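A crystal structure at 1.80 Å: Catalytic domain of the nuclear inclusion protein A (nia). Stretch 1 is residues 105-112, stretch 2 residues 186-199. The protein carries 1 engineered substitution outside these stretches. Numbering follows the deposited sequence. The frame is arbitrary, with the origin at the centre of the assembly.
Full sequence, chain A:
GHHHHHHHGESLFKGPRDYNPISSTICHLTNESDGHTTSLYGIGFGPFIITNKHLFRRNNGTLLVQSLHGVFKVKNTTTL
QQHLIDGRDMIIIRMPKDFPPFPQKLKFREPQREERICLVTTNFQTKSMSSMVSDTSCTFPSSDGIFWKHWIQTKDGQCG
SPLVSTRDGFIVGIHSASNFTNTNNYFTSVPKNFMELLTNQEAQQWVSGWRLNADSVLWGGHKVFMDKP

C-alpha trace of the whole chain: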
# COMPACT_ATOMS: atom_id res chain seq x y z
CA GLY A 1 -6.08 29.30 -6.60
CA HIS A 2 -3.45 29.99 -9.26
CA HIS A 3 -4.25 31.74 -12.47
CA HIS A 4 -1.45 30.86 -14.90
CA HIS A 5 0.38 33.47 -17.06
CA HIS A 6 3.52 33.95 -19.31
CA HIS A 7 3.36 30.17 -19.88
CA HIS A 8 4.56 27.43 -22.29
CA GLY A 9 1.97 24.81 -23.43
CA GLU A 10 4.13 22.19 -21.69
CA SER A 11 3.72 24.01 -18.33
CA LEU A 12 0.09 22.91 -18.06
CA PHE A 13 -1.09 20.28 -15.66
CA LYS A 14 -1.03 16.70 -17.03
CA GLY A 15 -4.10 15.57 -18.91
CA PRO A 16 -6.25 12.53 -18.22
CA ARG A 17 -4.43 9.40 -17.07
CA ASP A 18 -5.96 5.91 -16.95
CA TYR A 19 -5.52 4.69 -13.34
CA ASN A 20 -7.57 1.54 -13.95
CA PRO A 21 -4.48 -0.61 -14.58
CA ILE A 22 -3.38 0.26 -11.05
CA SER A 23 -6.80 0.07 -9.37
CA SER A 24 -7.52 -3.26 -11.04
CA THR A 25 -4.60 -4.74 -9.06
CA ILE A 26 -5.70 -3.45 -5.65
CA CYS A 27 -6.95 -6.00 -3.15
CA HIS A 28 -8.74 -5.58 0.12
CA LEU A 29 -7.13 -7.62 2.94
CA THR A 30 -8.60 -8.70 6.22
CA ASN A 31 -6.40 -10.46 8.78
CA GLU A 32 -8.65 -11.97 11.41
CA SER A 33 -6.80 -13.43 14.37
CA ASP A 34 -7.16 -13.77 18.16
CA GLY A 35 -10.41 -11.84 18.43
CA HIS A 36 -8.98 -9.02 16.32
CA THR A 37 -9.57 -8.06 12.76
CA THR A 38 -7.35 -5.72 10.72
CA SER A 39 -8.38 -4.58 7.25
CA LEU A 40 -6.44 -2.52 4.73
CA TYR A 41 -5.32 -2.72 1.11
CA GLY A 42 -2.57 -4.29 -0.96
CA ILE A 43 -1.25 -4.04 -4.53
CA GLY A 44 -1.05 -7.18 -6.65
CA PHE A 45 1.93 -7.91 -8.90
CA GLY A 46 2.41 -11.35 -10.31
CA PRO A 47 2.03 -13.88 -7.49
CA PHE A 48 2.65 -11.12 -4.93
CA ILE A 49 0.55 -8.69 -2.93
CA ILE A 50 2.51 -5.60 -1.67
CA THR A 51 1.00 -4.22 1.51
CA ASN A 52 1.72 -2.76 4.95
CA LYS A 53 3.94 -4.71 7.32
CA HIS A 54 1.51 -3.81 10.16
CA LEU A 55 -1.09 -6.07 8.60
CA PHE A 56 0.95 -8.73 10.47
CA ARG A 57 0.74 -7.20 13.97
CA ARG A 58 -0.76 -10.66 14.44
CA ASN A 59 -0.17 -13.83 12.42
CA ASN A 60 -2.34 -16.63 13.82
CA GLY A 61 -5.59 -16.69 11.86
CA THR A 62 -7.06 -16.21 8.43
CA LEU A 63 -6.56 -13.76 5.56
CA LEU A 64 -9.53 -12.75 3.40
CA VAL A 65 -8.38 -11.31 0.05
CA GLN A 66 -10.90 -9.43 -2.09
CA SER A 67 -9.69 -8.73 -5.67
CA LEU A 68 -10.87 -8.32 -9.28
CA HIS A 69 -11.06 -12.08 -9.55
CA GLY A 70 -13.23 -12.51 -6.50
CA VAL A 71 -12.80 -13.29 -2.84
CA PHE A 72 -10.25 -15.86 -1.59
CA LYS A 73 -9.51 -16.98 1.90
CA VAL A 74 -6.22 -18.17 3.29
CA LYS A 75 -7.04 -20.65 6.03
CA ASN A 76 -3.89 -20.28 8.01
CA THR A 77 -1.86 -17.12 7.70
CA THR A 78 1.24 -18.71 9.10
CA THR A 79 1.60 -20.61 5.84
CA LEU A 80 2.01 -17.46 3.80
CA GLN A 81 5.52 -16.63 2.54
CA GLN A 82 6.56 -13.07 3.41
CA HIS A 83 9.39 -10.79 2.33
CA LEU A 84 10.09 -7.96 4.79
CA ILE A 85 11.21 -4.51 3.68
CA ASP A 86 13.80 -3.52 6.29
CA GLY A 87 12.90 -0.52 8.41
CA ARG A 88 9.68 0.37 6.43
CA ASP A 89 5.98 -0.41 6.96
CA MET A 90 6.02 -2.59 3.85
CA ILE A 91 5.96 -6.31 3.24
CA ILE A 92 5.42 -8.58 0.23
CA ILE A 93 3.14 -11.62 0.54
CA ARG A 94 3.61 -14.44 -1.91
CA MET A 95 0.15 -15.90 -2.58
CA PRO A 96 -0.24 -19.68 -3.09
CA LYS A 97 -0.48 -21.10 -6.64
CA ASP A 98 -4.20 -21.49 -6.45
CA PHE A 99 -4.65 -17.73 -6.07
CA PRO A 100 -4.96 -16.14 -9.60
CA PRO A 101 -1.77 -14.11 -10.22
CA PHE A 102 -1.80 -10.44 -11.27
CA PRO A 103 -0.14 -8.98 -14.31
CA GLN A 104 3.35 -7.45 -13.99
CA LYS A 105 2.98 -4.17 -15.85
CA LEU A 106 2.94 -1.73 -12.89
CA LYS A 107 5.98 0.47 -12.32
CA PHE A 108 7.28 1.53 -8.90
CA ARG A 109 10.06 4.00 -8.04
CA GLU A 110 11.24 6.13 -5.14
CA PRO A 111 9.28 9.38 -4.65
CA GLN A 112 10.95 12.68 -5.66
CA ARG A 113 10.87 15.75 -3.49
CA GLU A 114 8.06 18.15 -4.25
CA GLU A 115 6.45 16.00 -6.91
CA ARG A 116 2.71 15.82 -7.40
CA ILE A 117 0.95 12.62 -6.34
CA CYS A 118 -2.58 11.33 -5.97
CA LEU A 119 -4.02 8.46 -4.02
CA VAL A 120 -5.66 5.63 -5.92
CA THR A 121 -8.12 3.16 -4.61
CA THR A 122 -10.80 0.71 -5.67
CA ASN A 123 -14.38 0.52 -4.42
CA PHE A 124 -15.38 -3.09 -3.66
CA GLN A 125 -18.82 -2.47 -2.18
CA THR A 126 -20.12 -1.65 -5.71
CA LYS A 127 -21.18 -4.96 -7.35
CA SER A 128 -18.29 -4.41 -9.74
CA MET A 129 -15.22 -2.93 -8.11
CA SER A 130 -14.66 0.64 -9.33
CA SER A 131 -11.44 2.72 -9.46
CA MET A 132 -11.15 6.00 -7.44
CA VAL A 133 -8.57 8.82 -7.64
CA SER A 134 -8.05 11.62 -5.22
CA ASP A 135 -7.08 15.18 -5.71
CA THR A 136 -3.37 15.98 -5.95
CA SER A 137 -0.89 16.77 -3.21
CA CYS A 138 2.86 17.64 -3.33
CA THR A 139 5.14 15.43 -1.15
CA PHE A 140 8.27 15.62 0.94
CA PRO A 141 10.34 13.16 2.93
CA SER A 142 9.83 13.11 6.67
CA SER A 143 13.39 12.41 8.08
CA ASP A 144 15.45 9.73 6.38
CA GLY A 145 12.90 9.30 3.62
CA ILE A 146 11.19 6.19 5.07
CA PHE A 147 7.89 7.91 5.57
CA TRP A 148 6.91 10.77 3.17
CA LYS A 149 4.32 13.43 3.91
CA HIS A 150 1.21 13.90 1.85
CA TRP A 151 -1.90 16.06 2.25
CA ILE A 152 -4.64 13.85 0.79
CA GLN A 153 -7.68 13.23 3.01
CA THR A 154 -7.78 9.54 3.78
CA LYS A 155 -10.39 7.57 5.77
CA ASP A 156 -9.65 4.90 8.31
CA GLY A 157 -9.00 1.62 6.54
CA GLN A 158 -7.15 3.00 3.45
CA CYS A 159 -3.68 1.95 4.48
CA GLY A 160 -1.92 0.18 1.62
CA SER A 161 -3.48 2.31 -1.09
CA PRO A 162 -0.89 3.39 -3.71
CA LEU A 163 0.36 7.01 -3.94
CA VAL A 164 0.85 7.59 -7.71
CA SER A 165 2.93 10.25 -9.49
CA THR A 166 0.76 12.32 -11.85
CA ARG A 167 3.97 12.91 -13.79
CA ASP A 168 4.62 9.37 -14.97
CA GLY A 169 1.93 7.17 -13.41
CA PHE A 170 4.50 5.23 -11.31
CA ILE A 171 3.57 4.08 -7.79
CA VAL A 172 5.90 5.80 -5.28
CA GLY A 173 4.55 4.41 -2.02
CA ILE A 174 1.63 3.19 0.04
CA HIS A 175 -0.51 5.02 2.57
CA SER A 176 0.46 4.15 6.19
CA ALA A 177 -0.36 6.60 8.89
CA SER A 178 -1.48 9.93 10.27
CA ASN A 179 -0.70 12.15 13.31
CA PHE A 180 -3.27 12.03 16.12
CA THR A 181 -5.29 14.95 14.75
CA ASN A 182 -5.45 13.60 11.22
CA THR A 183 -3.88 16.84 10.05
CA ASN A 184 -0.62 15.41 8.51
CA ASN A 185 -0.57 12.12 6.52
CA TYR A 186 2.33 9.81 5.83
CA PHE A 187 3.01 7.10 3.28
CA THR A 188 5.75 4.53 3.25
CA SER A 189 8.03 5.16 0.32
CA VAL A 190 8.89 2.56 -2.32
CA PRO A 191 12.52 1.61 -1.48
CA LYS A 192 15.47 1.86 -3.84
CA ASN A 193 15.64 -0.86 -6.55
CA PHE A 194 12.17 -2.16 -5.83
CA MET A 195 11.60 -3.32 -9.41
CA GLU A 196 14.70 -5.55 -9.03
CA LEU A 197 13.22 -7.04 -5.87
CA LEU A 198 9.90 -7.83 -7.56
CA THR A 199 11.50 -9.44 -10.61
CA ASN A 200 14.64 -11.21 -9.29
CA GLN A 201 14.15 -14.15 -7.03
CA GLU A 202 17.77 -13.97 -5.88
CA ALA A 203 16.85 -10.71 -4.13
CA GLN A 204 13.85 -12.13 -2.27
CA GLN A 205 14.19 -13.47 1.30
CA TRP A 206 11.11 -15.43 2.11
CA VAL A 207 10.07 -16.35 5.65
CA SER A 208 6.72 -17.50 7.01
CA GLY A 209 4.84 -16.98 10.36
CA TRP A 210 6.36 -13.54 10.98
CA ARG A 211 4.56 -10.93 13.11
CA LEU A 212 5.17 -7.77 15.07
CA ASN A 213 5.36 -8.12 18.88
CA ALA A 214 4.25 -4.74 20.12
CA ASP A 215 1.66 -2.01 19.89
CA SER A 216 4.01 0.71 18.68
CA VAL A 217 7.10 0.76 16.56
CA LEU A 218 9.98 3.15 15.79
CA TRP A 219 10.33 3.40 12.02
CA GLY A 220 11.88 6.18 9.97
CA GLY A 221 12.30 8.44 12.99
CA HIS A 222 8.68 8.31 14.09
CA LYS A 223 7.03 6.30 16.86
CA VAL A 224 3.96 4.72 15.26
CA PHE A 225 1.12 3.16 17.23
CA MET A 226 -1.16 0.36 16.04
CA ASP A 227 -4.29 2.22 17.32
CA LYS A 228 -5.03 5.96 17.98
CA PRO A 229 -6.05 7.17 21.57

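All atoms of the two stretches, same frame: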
# COMPACT_ATOMS: atom_id res chain seq x y z
N LYS A 105 2.78 -5.37 -15.08
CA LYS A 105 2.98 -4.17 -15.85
C LYS A 105 3.21 -2.91 -15.01
O LYS A 105 3.74 -1.94 -15.50
CB LYS A 105 1.79 -3.94 -16.75
CG LYS A 105 1.73 -5.00 -17.97
CD LYS A 105 0.62 -6.02 -17.84
CE LYS A 105 0.50 -6.89 -19.12
NZ LYS A 105 -0.50 -8.04 -19.02
N LEU A 106 2.76 -2.91 -13.76
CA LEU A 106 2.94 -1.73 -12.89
C LEU A 106 4.41 -1.33 -12.74
O LEU A 106 5.28 -2.18 -12.73
CB LEU A 106 2.45 -2.04 -11.45
CG LEU A 106 0.99 -2.40 -11.25
CD1 LEU A 106 0.81 -3.75 -11.75
CD2 LEU A 106 0.59 -2.40 -9.78
N LYS A 107 4.65 -0.04 -12.53
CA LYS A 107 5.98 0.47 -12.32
C LYS A 107 6.00 1.21 -10.99
O LYS A 107 5.04 1.94 -10.66
CB LYS A 107 6.40 1.43 -13.45
CG LYS A 107 6.37 0.82 -14.89
CD LYS A 107 7.44 -0.23 -15.06
CE LYS A 107 7.36 -0.95 -16.41
NZ LYS A 107 8.23 -2.17 -16.44
N PHE A 108 7.07 0.94 -10.20
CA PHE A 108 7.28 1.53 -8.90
C PHE A 108 8.64 2.22 -8.90
O PHE A 108 9.58 1.73 -9.51
CB PHE A 108 7.35 0.46 -7.79
CG PHE A 108 6.12 -0.39 -7.65
CD1 PHE A 108 5.91 -1.44 -8.53
CD2 PHE A 108 5.19 -0.18 -6.59
CE1 PHE A 108 4.82 -2.26 -8.35
CE2 PHE A 108 4.13 -0.99 -6.43
CZ PHE A 108 3.93 -2.04 -7.32
N ARG A 109 8.76 3.35 -8.21
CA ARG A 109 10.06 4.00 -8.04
C ARG A 109 10.00 4.84 -6.76
O ARG A 109 8.92 5.04 -6.17
CB ARG A 109 10.42 4.91 -9.23
CG ARG A 109 9.40 6.09 -9.30
CD ARG A 109 9.89 7.18 -10.28
NE ARG A 109 8.82 8.11 -10.63
CZ ARG A 109 8.42 9.13 -9.89
NH1 ARG A 109 8.99 9.42 -8.69
NH2 ARG A 109 7.46 9.88 -10.35
N GLU A 110 11.18 5.27 -6.31
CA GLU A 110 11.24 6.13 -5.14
C GLU A 110 10.59 7.47 -5.46
O GLU A 110 10.67 7.93 -6.55
CB GLU A 110 12.67 6.41 -4.73
CG GLU A 110 13.46 5.11 -4.41
CD GLU A 110 14.81 5.43 -3.79
OE1 GLU A 110 14.85 5.64 -2.57
OE2 GLU A 110 15.79 5.49 -4.53
N PRO A 111 9.92 8.09 -4.47
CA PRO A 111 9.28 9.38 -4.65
C PRO A 111 10.38 10.45 -4.84
O PRO A 111 11.52 10.19 -4.53
CB PRO A 111 8.48 9.57 -3.36
CG PRO A 111 9.17 8.71 -2.34
CD PRO A 111 9.64 7.50 -3.13
N GLN A 112 10.02 11.59 -5.40
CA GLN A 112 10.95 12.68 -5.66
C GLN A 112 10.42 13.91 -4.96
O GLN A 112 9.25 14.23 -5.01
CB GLN A 112 11.05 12.89 -7.17
CG GLN A 112 11.72 11.65 -7.80
CD GLN A 112 11.68 11.60 -9.32
OE1 GLN A 112 11.18 12.52 -9.98
NE2 GLN A 112 12.21 10.51 -9.89
N TYR A 186 1.04 10.36 6.17
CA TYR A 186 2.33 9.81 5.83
C TYR A 186 2.19 8.50 5.04
O TYR A 186 1.38 7.65 5.39
CB TYR A 186 3.11 9.50 7.11
CG TYR A 186 3.47 10.78 7.94
CD1 TYR A 186 2.55 11.35 8.85
CD2 TYR A 186 4.69 11.39 7.79
CE1 TYR A 186 2.87 12.51 9.57
CE2 TYR A 186 5.02 12.58 8.51
CZ TYR A 186 4.11 13.12 9.39
OH TYR A 186 4.47 14.28 10.10
N PHE A 187 3.01 8.37 3.99
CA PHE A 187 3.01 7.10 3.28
C PHE A 187 4.41 6.50 3.39
O PHE A 187 5.41 7.19 3.65
CB PHE A 187 2.56 7.29 1.79
CG PHE A 187 3.53 8.01 0.88
CD1 PHE A 187 4.54 7.36 0.23
CD2 PHE A 187 3.34 9.41 0.61
CE1 PHE A 187 5.36 8.05 -0.70
CE2 PHE A 187 4.13 10.09 -0.30
CZ PHE A 187 5.15 9.42 -0.97
N THR A 188 4.48 5.20 3.22
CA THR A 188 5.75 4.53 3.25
C THR A 188 6.24 4.52 1.82
O THR A 188 5.54 4.06 0.89
CB THR A 188 5.57 3.07 3.74
OG1 THR A 188 5.11 3.10 5.10
CG2 THR A 188 6.86 2.30 3.62
N SER A 189 7.42 5.09 1.62
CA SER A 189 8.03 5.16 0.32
C SER A 189 8.47 3.80 -0.27
O SER A 189 8.85 2.83 0.44
CB SER A 189 9.24 6.10 0.35
OG SER A 189 10.26 5.57 1.21
N VAL A 190 8.39 3.72 -1.60
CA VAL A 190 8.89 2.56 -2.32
C VAL A 190 10.41 2.68 -2.10
O VAL A 190 10.98 3.77 -2.33
CB VAL A 190 8.59 2.71 -3.85
CG1 VAL A 190 9.59 1.87 -4.72
CG2 VAL A 190 7.08 2.31 -4.11
N PRO A 191 11.09 1.57 -1.68
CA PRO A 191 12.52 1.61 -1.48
C PRO A 191 13.34 1.60 -2.76
O PRO A 191 12.87 1.22 -3.84
CB PRO A 191 12.81 0.38 -0.61
CG PRO A 191 11.76 -0.68 -1.15
CD PRO A 191 10.52 0.20 -1.50
N LYS A 192 14.60 1.91 -2.65
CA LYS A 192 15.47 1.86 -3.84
C LYS A 192 15.50 0.44 -4.45
O LYS A 192 15.45 -0.56 -3.72
CB LYS A 192 16.88 2.26 -3.41
CG LYS A 192 17.86 2.27 -4.50
CD LYS A 192 19.24 2.60 -3.90
CE LYS A 192 20.32 2.75 -4.95
NZ LYS A 192 19.98 3.82 -5.92
N ASN A 193 15.56 0.38 -5.78
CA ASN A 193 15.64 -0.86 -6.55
C ASN A 193 14.51 -1.86 -6.28
O ASN A 193 14.69 -3.11 -6.26
CB ASN A 193 17.02 -1.48 -6.38
CG ASN A 193 18.13 -0.58 -6.96
OD1 ASN A 193 17.86 0.25 -7.83
ND2 ASN A 193 19.35 -0.73 -6.46
N PHE A 194 13.32 -1.31 -6.10
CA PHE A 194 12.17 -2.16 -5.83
C PHE A 194 11.81 -3.01 -7.02
O PHE A 194 11.38 -4.14 -6.85
CB PHE A 194 10.98 -1.26 -5.37
CG PHE A 194 9.84 -2.00 -4.70
CD1 PHE A 194 10.03 -2.76 -3.54
CD2 PHE A 194 8.55 -1.95 -5.26
CE1 PHE A 194 8.98 -3.48 -2.93
CE2 PHE A 194 7.46 -2.66 -4.67
CZ PHE A 194 7.66 -3.41 -3.53
N MET A 195 11.95 -2.49 -8.25
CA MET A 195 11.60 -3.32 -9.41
C MET A 195 12.51 -4.56 -9.43
O MET A 195 12.07 -5.65 -9.79
CB MET A 195 11.74 -2.55 -10.73
CG MET A 195 10.73 -1.38 -10.92
SD MET A 195 9.05 -1.85 -10.58
CE MET A 195 8.73 -3.13 -11.87
N GLU A 196 13.77 -4.38 -9.06
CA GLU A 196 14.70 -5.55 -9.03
C GLU A 196 14.14 -6.60 -8.05
O GLU A 196 14.08 -7.81 -8.31
CB GLU A 196 16.11 -5.12 -8.55
CG GLU A 196 17.17 -6.23 -8.76
CD GLU A 196 17.27 -6.56 -10.24
OE1 GLU A 196 17.55 -7.74 -10.56
OE2 GLU A 196 17.07 -5.66 -11.09
N LEU A 197 13.75 -6.12 -6.88
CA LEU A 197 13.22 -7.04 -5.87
C LEU A 197 11.99 -7.81 -6.37
O LEU A 197 11.86 -8.99 -6.11
CB LEU A 197 12.88 -6.25 -4.59
CG LEU A 197 12.20 -7.08 -3.49
CD1 LEU A 197 13.17 -8.23 -3.02
CD2 LEU A 197 11.90 -6.16 -2.34
N LEU A 198 11.08 -7.14 -7.08
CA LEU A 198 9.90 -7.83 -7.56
C LEU A 198 10.12 -8.80 -8.67
O LEU A 198 9.30 -9.68 -8.86
CB LEU A 198 8.82 -6.82 -8.08
CG LEU A 198 8.32 -5.80 -7.06
CD1 LEU A 198 7.36 -4.81 -7.79
CD2 LEU A 198 7.52 -6.47 -5.92
N THR A 199 11.22 -8.62 -9.42
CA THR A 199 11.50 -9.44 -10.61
C THR A 199 12.72 -10.33 -10.55
O THR A 199 13.03 -10.97 -11.54
CB THR A 199 11.68 -8.54 -11.78
OG1 THR A 199 12.78 -7.66 -11.49
CG2 THR A 199 10.43 -7.72 -11.98
O HOH W 1 11.90 0.39 -8.31
O HOH W 2 12.65 5.60 -1.08

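Stretch 1 runs in an extended, irregular course past the end of a strand, a turn and the first helical residues of stretch 2, and the contact, which buries 541 Å² in all, is mostly a matter of shape. The principal bump is Phe 108. Its CA-to-CB bond points toward stretch 2, and its ring fills a hollow lined by Val 190, Phe 194, Met 195 and Leu 198. Phe 194 presents its edge to one face of this ring, with centroids 5.2 Å apart and planes at 75°, so the rings interlock. Around the rim of the Phe 108 ring, CD2 lies 4.0 Å from Val 190 CG2 and CD1 lies 3.8 Å from Met 195 SD, while Leu 198 CD1 approaches CE1 obliquely at 3.6 Å. The flat ring suits this hollow, offering a face to Phe 194 and its edge to Val 190 and Met 195.

Met 195 starts sideways, but its flexible chain, m at all three chi angles, curls its end back to stretch 1. There SD accepts a weak hydrogen bond from Phe 108 N (3.4 Å), and CE packs 3.7 Å from Leu 106 O. Water 1 reinforces this corner, donating to Phe 108 O and accepting from Met 195 N, both at 2.9 Å.

Further along, Val 190 fits its branched CB closely against the backbone, 3.3 Å from Arg 109 O. The compact ring of Pro 111 fits beside the strand: its CG sits 3.7 Å from Ser 189 CB, and its CB meets the edge of the Phe 187 ring, 4.1 Å from CZ. Glu 110 lies along the more open margin, its CG 3.5 Å from Val 190 O and its OE2 3.6 Å from Lys 192 CB. Water 2 bridges Glu 110 OE1 (2.7 Å) and Val 190 O (2.8 Å), donating to both.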